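Local coordinates for protein aspartate-semialdehyde dehydrogenase (Cryptococcus neoformans var. neoformans JEC21, PDB 5CEF) that catalyses the NADPH-dependent reductive dephosphorylation of 4-phospho-L-aspartate to the semialdehyde of L-aspartate, an early step toward methionine and threonine, at residues T161-P166 / V182-A187. Numbering follows the deposited sequence.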
# COMPACT_ATOMS: atom_id res chain seq x y z
N THR A 161 -6.41 -2.52 -24.82
CA THR A 161 -5.57 -3.53 -25.41
C THR A 161 -5.60 -4.80 -24.58
O THR A 161 -5.72 -5.90 -25.12
CB THR A 161 -4.11 -3.04 -25.52
OG1 THR A 161 -4.05 -1.90 -26.39
CG2 THR A 161 -3.22 -4.16 -26.01
N GLY A 162 -5.50 -4.68 -23.26
CA GLY A 162 -5.51 -5.88 -22.40
C GLY A 162 -6.78 -6.73 -22.50
O GLY A 162 -6.75 -7.94 -22.24
N ILE A 163 -7.88 -6.09 -22.89
CA ILE A 163 -9.12 -6.79 -23.11
C ILE A 163 -9.27 -7.34 -24.53
O ILE A 163 -9.58 -8.53 -24.72
CB ILE A 163 -10.30 -5.87 -22.79
CG1 ILE A 163 -10.32 -5.63 -21.30
CG2 ILE A 163 -11.62 -6.50 -23.19
CD1 ILE A 163 -10.99 -4.34 -20.96
N VAL A 164 -9.02 -6.52 -25.54
CA VAL A 164 -9.30 -6.91 -26.90
C VAL A 164 -8.40 -7.98 -27.46
O VAL A 164 -8.80 -8.72 -28.37
CB VAL A 164 -9.19 -5.66 -27.77
CG1 VAL A 164 -9.24 -6.07 -29.19
CG2 VAL A 164 -10.37 -4.76 -27.44
N VAL A 165 -7.18 -8.08 -26.94
CA VAL A 165 -6.30 -9.12 -27.40
C VAL A 165 -6.92 -10.48 -27.11
O VAL A 165 -7.06 -11.28 -28.02
CB VAL A 165 -4.87 -8.99 -26.87
CG1 VAL A 165 -4.10 -10.25 -27.13
CG2 VAL A 165 -4.19 -7.79 -27.50
N PRO A 166 -7.32 -10.74 -25.86
CA PRO A 166 -7.97 -12.03 -25.63
C PRO A 166 -9.24 -12.20 -26.43
O PRO A 166 -9.51 -13.30 -26.94
CB PRO A 166 -8.29 -12.00 -24.13
CG PRO A 166 -7.17 -11.21 -23.57
CD PRO A 166 -6.88 -10.14 -24.59
N VAL A 182 -17.15 -6.56 -18.52
CA VAL A 182 -15.82 -6.50 -18.00
C VAL A 182 -15.69 -5.49 -16.86
O VAL A 182 -16.19 -4.37 -16.96
CB VAL A 182 -14.81 -6.16 -19.11
CG1 VAL A 182 -15.14 -4.85 -19.81
CG2 VAL A 182 -13.39 -6.09 -18.53
N THR A 183 -14.99 -5.88 -15.80
CA THR A 183 -14.58 -4.95 -14.79
C THR A 183 -13.04 -4.89 -14.83
O THR A 183 -12.40 -5.92 -14.80
CB THR A 183 -15.08 -5.39 -13.39
OG1 THR A 183 -16.51 -5.42 -13.34
CG2 THR A 183 -14.59 -4.42 -12.33
N THR A 184 -12.46 -3.69 -14.87
CA THR A 184 -11.02 -3.57 -14.80
C THR A 184 -10.54 -3.09 -13.44
O THR A 184 -11.25 -2.36 -12.71
CB THR A 184 -10.44 -2.61 -15.86
OG1 THR A 184 -10.87 -1.28 -15.58
CG2 THR A 184 -10.88 -3.00 -17.23
N LEU A 185 -9.33 -3.53 -13.10
CA LEU A 185 -8.60 -3.07 -11.94
C LEU A 185 -7.27 -2.55 -12.47
O LEU A 185 -6.34 -3.31 -12.73
CB LEU A 185 -8.38 -4.21 -10.95
CG LEU A 185 -9.57 -4.74 -10.16
CD1 LEU A 185 -10.56 -5.42 -11.07
CD2 LEU A 185 -9.12 -5.75 -9.12
N GLN A 186 -7.17 -1.24 -12.61
CA GLN A 186 -6.07 -0.64 -13.32
C GLN A 186 -5.04 -0.10 -12.35
O GLN A 186 -5.35 0.51 -11.37
CB GLN A 186 -6.60 0.40 -14.33
CG GLN A 186 -7.59 -0.26 -15.31
CD GLN A 186 -8.21 0.66 -16.35
OE1 GLN A 186 -9.36 0.45 -16.77
NE2 GLN A 186 -7.46 1.63 -16.80
N ALA A 187 -3.79 -0.38 -12.67
CA ALA A 187 -2.63 0.11 -11.97
C ALA A 187 -2.47 1.58 -12.19
O ALA A 187 -3.08 2.13 -13.10
CB ALA A 187 -1.38 -0.65 -12.44
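Val182 and Ile163 meet where helix 158-174, which begins at the predicted nucleophile Cys158, packs on one face of the mixed sheet of the dimerisation domain. This is alpha/beta packing of a helix on the strand that follows it in the chain, 177-186, and one isoleucine carries it from the helix side. At Val182 the branch that touches is CG2, held anti to the backbone N; it comes tip to tip with Ile163, 3.8 Å from CD1. The isoleucine gets there by placing CG1 anti to its own carbonyl carbon (chi1 -69°), with a roughly extended chi2 (155°) carrying CD1 outward to the strand. On the helix side, Ile163 also packs on Ile216 of helix 212-224. Thr183 points its CB away from the helix, and its side chain packs on Cys260 of a second subunit, so here the strand lies between the helix and a neighbouring subunit. Thr184 faces the helix again. Its CG2 methyl lies 4.0 Å from Ile163 CD1, the two side chains crossing at about a right angle, and CD1 thus rests on two alternate residues of the strand. The side chain of Thr184 also lies about 6 Å from that of His257, the predicted proton acceptor, and about 3 Å from a bound ethanediol, probably from the crystallisation liquor. Leu185 packs on Thr249 of the second subunit. Gln186 does not touch the helix segment; its NE2 bonds to Glu212, while OE1 accepts Thr184 OG1 on a lone pair in the carbonyl plane, at 2.6 Å.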